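Long-range contact in tryptophane-5-halogenase (Microbispora sp. ATCC PTA-5024, PDB 5UAO), which probably uses its bound flavin cofactor to chlorinate a tryptophan at carbon 5 during biosynthesis of the lanthipeptide NAI-107: residues V127-E141 / L478-A492. Sequence-based numbering, arbitrary orientation.
Sequences VGLVGSLRETGNVNE and LLPPREPPEQWRARA
The indole of Trp488 is packed on both faces: the backbone of Gly131 and Ser132 covers one, Val127 CG1 and Ala492 CB the other, both toward the rim. Gly131 CA stands 3.5 Å from the centroid of the five-membered ring, only 9° off its normal, a CH-pi contact; a side chain on Gly131 would clash with Trp488 CD1. At the ring edge, Glu141 OE1 lies 3.5 Å from Trp488 CH2. Trp488 NE1 donates to Gly128 O (2.9 Å), which is tilted 26° out of the ring plane. That carbonyl, at the N-cap of helix 129-136, also receives Ser132 N from the same face of its plane. With CG anti to the backbone N (chi1 -178°), Trp488 carries its indole away from its own helix and over Gly131. The axes of helix 129-136 and of the start of helix 485-501 cross at nearly a right angle, 9.9 Å apart at their closest, joining a helix of the tryptophan halogenase family region to one near the C-terminal part of the chain. Replacing Trp488 by an alanine would probably leave a gap over Gly131 and Gly128 O without its indole donor. Nearby, Arg491 NH2 meets Val127 O at 3.1 Å almost in line with the carbonyl bond, while the same guanidinium is paired with Glu483. Glu135 lays CG against Trp488 CZ3, and the bend beyond it, at chi2, turns the carboxylate so that OE1 meets Arg489 NH1 (3.1 Å) in a salt bridge; a water links its OE2 to Pro485 O. Farther along, Pro481 CD sits over one face of the Arg134 guanidinium, 3.7 Å from Arg134 NH1, which a second water connects to Leu479 O.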
loop_
_atom_site.group_PDB
_atom_site.type_symbol
_atom_site.label_atom_id
_atom_site.label_comp_id
_atom_site.label_asym_id
_atom_site.label_seq_id
_atom_site.Cartn_x
_atom_site.Cartn_y
_atom_site.Cartn_z
ATOM N N VAL A 127 24.053 6.278 -5.636
ATOM C CA VAL A 127 24.951 7.139 -6.443
ATOM C C VAL A 127 24.140 7.617 -7.617
ATOM O O VAL A 127 24.130 8.805 -7.929
ATOM C CB VAL A 127 26.217 6.392 -6.940
ATOM C CG1 VAL A 127 26.987 7.194 -7.975
ATOM C CG2 VAL A 127 27.087 6.039 -5.759
ATOM N N GLY A 128 23.441 6.689 -8.261
ATOM C CA GLY A 128 22.391 7.052 -9.210
ATOM C C GLY A 128 22.349 6.137 -10.399
ATOM O O GLY A 128 23.350 5.948 -11.096
ATOM N N LEU A 129 21.169 5.587 -10.660
ATOM C CA LEU A 129 21.027 4.559 -11.666
ATOM C C LEU A 129 21.185 5.097 -13.064
ATOM O O LEU A 129 21.822 4.478 -13.894
ATOM C CB LEU A 129 19.672 3.905 -11.492
ATOM C CG LEU A 129 19.261 2.573 -12.045
ATOM C CD1 LEU A 129 20.380 1.521 -11.970
ATOM C CD2 LEU A 129 18.014 2.146 -11.237
ATOM N N VAL A 130 20.610 6.244 -13.328
ATOM C CA VAL A 130 20.641 6.819 -14.653
ATOM C C VAL A 130 22.058 7.253 -14.989
ATOM O O VAL A 130 22.550 7.002 -16.066
ATOM C CB VAL A 130 19.658 7.999 -14.803
ATOM C CG1 VAL A 130 19.888 8.677 -16.158
ATOM C CG2 VAL A 130 18.220 7.505 -14.649
ATOM N N GLY A 131 22.740 7.826 -14.015
ATOM C CA GLY A 131 24.132 8.241 -14.213
ATOM C C GLY A 131 25.025 7.010 -14.429
ATOM O O GLY A 131 25.914 7.011 -15.314
ATOM N N SER A 132 24.768 5.937 -13.685
ATOM C CA SER A 132 25.592 4.693 -13.879
ATOM C C SER A 132 25.404 4.218 -15.320
ATOM O O SER A 132 26.406 3.868 -16.041
ATOM C CB SER A 132 25.204 3.605 -12.841
ATOM O OG SER A 132 25.904 2.368 -13.060
ATOM N N LEU A 133 24.160 4.144 -15.769
ATOM C CA LEU A 133 23.896 3.664 -17.167
ATOM C C LEU A 133 24.514 4.574 -18.265
ATOM O O LEU A 133 25.111 4.111 -19.262
ATOM C CB LEU A 133 22.410 3.496 -17.425
ATOM C CG LEU A 133 21.851 2.223 -16.708
ATOM C CD1 LEU A 133 20.363 2.493 -16.426
ATOM C CD2 LEU A 133 22.141 0.931 -17.484
ATOM N N ARG A 134 24.383 5.867 -18.080
ATOM C CA ARG A 134 24.918 6.815 -19.105
ATOM C C ARG A 134 26.453 6.794 -19.143
ATOM O O ARG A 134 27.050 6.834 -20.181
ATOM C CB ARG A 134 24.446 8.209 -18.774
ATOM C CG ARG A 134 22.985 8.457 -19.005
ATOM C CD ARG A 134 22.611 9.820 -18.460
ATOM N NE ARG A 134 23.197 10.921 -19.221
ATOM C CZ ARG A 134 22.686 11.471 -20.322
ATOM N NH1 ARG A 134 21.560 11.027 -20.857
ATOM N NH2 ARG A 134 23.324 12.492 -20.905
ATOM N N GLU A 135 27.085 6.749 -17.989
ATOM C CA GLU A 135 28.539 6.841 -17.867
ATOM C C GLU A 135 29.215 5.509 -18.022
ATOM O O GLU A 135 30.360 5.496 -18.463
ATOM C CB GLU A 135 28.962 7.445 -16.537
ATOM C CG GLU A 135 28.331 8.797 -16.225
ATOM C CD GLU A 135 28.910 9.957 -17.047
ATOM O OE1 GLU A 135 30.104 9.922 -17.375
ATOM O OE2 GLU A 135 28.164 10.908 -17.355
ATOM N N THR A 136 28.554 4.381 -17.668
ATOM C CA THR A 136 29.223 3.084 -17.705
ATOM C C THR A 136 28.599 2.024 -18.565
ATOM O O THR A 136 29.231 1.010 -18.855
ATOM C CB THR A 136 29.461 2.489 -16.315
ATOM O OG1 THR A 136 28.271 1.801 -15.815
ATOM C CG2 THR A 136 29.897 3.556 -15.417
ATOM N N GLY A 137 27.400 2.239 -19.050
ATOM C CA GLY A 137 26.800 1.237 -19.857
ATOM C C GLY A 137 26.109 0.123 -19.042
ATOM O O GLY A 137 25.488 -0.761 -19.614
ATOM N N ASN A 138 26.146 0.212 -17.729
ATOM C CA ASN A 138 25.513 -0.820 -16.850
ATOM C C ASN A 138 25.131 -0.195 -15.474
ATOM O O ASN A 138 25.303 1.011 -15.240
ATOM C CB ASN A 138 26.544 -1.956 -16.758
ATOM C CG ASN A 138 25.980 -3.267 -16.292
ATOM O OD1 ASN A 138 24.845 -3.382 -15.875
ATOM N ND2 ASN A 138 26.785 -4.293 -16.402
ATOM N N VAL A 139 24.642 -1.014 -14.550
ATOM C CA VAL A 139 24.025 -0.586 -13.317
ATOM C C VAL A 139 24.943 -0.704 -12.124
ATOM O O VAL A 139 24.507 -0.525 -11.010
ATOM C CB VAL A 139 22.726 -1.439 -12.970
ATOM C CG1 VAL A 139 21.658 -1.186 -13.972
ATOM C CG2 VAL A 139 23.016 -2.949 -12.907
ATOM N N ASN A 140 26.198 -1.068 -12.364
ATOM C CA ASN A 140 27.099 -1.506 -11.335
ATOM C C ASN A 140 27.775 -0.369 -10.609
ATOM O O ASN A 140 28.490 -0.604 -9.695
ATOM C CB ASN A 140 28.134 -2.476 -11.924
ATOM C CG ASN A 140 27.556 -3.800 -12.295
ATOM O OD1 ASN A 140 26.401 -4.132 -12.011
ATOM N ND2 ASN A 140 28.387 -4.617 -12.855
ATOM N N GLU A 141 27.487 0.861 -10.984
ATOM C CA GLU A 141 27.869 2.006 -10.187
ATOM C C GLU A 141 26.668 2.781 -9.693
ATOM O O GLU A 141 26.792 3.986 -9.346
ATOM C CB GLU A 141 28.850 2.916 -11.013
ATOM C CG GLU A 141 30.198 2.186 -11.226
ATOM C CD GLU A 141 31.359 3.117 -11.589
ATOM O OE1 GLU A 141 31.146 4.347 -11.799
ATOM O OE2 GLU A 141 32.494 2.617 -11.667
ATOM N N LEU A 478 15.111 5.587 -21.880
ATOM C CA LEU A 478 15.847 5.954 -20.687
ATOM C C LEU A 478 15.545 7.391 -20.365
ATOM O O LEU A 478 15.621 8.277 -21.227
ATOM C CB LEU A 478 17.364 5.734 -20.871
ATOM C CG LEU A 478 18.170 5.832 -19.580
ATOM C CD1 LEU A 478 17.776 4.727 -18.607
ATOM C CD2 LEU A 478 19.672 5.786 -19.849
ATOM N N LEU A 479 15.208 7.648 -19.123
ATOM C CA LEU A 479 14.944 8.989 -18.730
ATOM C C LEU A 479 16.240 9.834 -18.773
ATOM O O LEU A 479 17.356 9.368 -18.422
ATOM C CB LEU A 479 14.319 9.082 -17.336
ATOM C CG LEU A 479 12.907 8.445 -17.084
ATOM C CD1 LEU A 479 12.646 8.388 -15.578
ATOM C CD2 LEU A 479 11.779 9.169 -17.812
ATOM N N PRO A 480 16.076 11.110 -19.130
ATOM C CA PRO A 480 17.128 12.080 -18.903
ATOM C C PRO A 480 17.541 12.179 -17.421
ATOM O O PRO A 480 16.743 11.882 -16.546
ATOM C CB PRO A 480 16.469 13.390 -19.360
ATOM C CG PRO A 480 15.017 13.157 -19.174
ATOM C CD PRO A 480 14.845 11.748 -19.621
ATOM N N PRO A 481 18.807 12.554 -17.141
ATOM C CA PRO A 481 19.271 12.738 -15.772
ATOM C C PRO A 481 18.751 14.051 -15.225
ATOM O O PRO A 481 18.441 14.959 -15.991
ATOM C CB PRO A 481 20.808 12.802 -15.928
ATOM C CG PRO A 481 21.001 13.389 -17.276
ATOM C CD PRO A 481 19.872 12.864 -18.122
ATOM N N ARG A 482 18.679 14.155 -13.913
ATOM C CA ARG A 482 18.087 15.315 -13.261
ATOM C C ARG A 482 19.154 16.255 -12.680
ATOM O O ARG A 482 18.879 17.201 -11.944
ATOM C CB ARG A 482 17.153 14.775 -12.200
ATOM C CG ARG A 482 16.053 13.910 -12.837
ATOM C CD ARG A 482 14.702 14.615 -12.908
ATOM N NE ARG A 482 14.139 14.694 -11.563
ATOM C CZ ARG A 482 13.595 13.668 -10.905
ATOM N NH1 ARG A 482 13.496 12.462 -11.464
ATOM N NH2 ARG A 482 13.137 13.856 -9.674
ATOM N N GLU A 483 20.396 15.998 -13.031
ATOM C CA GLU A 483 21.503 16.754 -12.495
ATOM C C GLU A 483 22.590 16.721 -13.557
ATOM O O GLU A 483 22.605 15.820 -14.416
ATOM C CB GLU A 483 21.996 16.120 -11.197
ATOM C CG GLU A 483 22.437 14.670 -11.375
ATOM C CD GLU A 483 23.051 14.059 -10.136
ATOM O OE1 GLU A 483 23.374 14.770 -9.151
ATOM O OE2 GLU A 483 23.244 12.815 -10.159
ATOM N N PRO A 484 23.475 17.713 -13.534
ATOM C CA PRO A 484 24.562 17.738 -14.506
ATOM C C PRO A 484 25.442 16.458 -14.381
ATOM O O PRO A 484 25.619 15.928 -13.292
ATOM C CB PRO A 484 25.377 18.980 -14.099
ATOM C CG PRO A 484 24.522 19.775 -13.163
ATOM C CD PRO A 484 23.535 18.821 -12.562
ATOM N N PRO A 485 25.970 15.952 -15.495
ATOM C CA PRO A 485 26.705 14.700 -15.377
ATOM C C PRO A 485 27.920 14.738 -14.441
ATOM O O PRO A 485 28.276 13.731 -13.885
ATOM C CB PRO A 485 27.125 14.428 -16.793
ATOM C CG PRO A 485 26.057 15.017 -17.622
ATOM C CD PRO A 485 25.667 16.277 -16.902
ATOM N N GLU A 486 28.533 15.908 -14.257
ATOM C CA GLU A 486 29.692 16.056 -13.395
ATOM C C GLU A 486 29.366 15.882 -11.958
ATOM O O GLU A 486 30.206 15.479 -11.184
ATOM C CB GLU A 486 30.349 17.454 -13.562
ATOM C CG GLU A 486 29.374 18.623 -13.662
ATOM C CD GLU A 486 28.886 18.870 -15.104
ATOM O OE1 GLU A 486 28.667 20.060 -15.431
ATOM O OE2 GLU A 486 28.715 17.908 -15.915
ATOM N N GLN A 487 28.154 16.230 -11.555
ATOM C CA GLN A 487 27.748 15.946 -10.198
ATOM C C GLN A 487 27.647 14.430 -9.920
ATOM O O GLN A 487 28.105 13.960 -8.859
ATOM C CB GLN A 487 26.443 16.704 -9.872
ATOM C CG GLN A 487 26.742 18.218 -9.854
ATOM C CD GLN A 487 28.108 18.553 -9.192
ATOM O OE1 GLN A 487 28.296 18.342 -7.984
ATOM N NE2 GLN A 487 29.079 19.023 -9.995
ATOM N N TRP A 488 27.049 13.676 -10.844
ATOM C CA TRP A 488 26.983 12.207 -10.681
ATOM C C TRP A 488 28.404 11.671 -10.586
ATOM O O TRP A 488 28.734 10.946 -9.649
ATOM C CB TRP A 488 26.275 11.538 -11.852
ATOM C CG TRP A 488 26.168 10.064 -11.637
ATOM C CD1 TRP A 488 25.123 9.400 -11.039
ATOM C CD2 TRP A 488 27.118 9.067 -12.004
ATOM N NE1 TRP A 488 25.383 8.056 -10.971
ATOM C CE2 TRP A 488 26.595 7.808 -11.558
ATOM C CE3 TRP A 488 28.377 9.089 -12.599
ATOM C CZ2 TRP A 488 27.295 6.598 -11.732
ATOM C CZ3 TRP A 488 29.054 7.862 -12.795
ATOM C CH2 TRP A 488 28.500 6.635 -12.339
ATOM N N ARG A 489 29.239 12.075 -11.551
ATOM C CA ARG A 489 30.619 11.660 -11.593
ATOM C C ARG A 489 31.388 11.937 -10.296
ATOM O O ARG A 489 32.149 11.041 -9.804
ATOM C CB ARG A 489 31.349 12.269 -12.792
ATOM C CG ARG A 489 31.016 11.593 -14.098
ATOM C CD ARG A 489 31.981 11.921 -15.224
ATOM N NE ARG A 489 31.909 13.330 -15.638
ATOM C CZ ARG A 489 31.266 13.812 -16.698
ATOM N NH1 ARG A 489 30.559 13.031 -17.530
ATOM N NH2 ARG A 489 31.363 15.127 -16.938
ATOM N N ALA A 490 31.161 13.112 -9.692
ATOM C CA ALA A 490 31.846 13.415 -8.424
ATOM C C ALA A 490 31.433 12.460 -7.334
ATOM O O ALA A 490 32.250 12.012 -6.562
ATOM C CB ALA A 490 31.557 14.847 -7.975
ATOM N N ARG A 491 30.141 12.218 -7.237
ATOM C CA ARG A 491 29.601 11.374 -6.197
ATOM C C ARG A 491 30.073 9.926 -6.416
ATOM O O ARG A 491 30.242 9.183 -5.434
ATOM C CB ARG A 491 28.079 11.463 -6.278
ATOM C CG ARG A 491 27.308 10.968 -5.082
ATOM C CD ARG A 491 25.994 11.734 -5.037
ATOM N NE ARG A 491 25.329 11.486 -6.294
ATOM C CZ ARG A 491 24.648 12.344 -7.023
ATOM N NH1 ARG A 491 24.470 13.610 -6.660
ATOM N NH2 ARG A 491 24.135 11.910 -8.162
ATOM N N ALA A 492 30.187 9.512 -7.698
ATOM C CA ALA A 492 30.660 8.169 -8.052
ATOM C C ALA A 492 32.091 7.990 -7.631
ATOM O O ALA A 492 32.464 6.939 -7.099
ATOM C CB ALA A 492 30.513 7.862 -9.555
HETATM O O HOH W 1 19.435 9.622 -19.966
HETATM O O HOH W 2 26.989 11.561 -15.202
#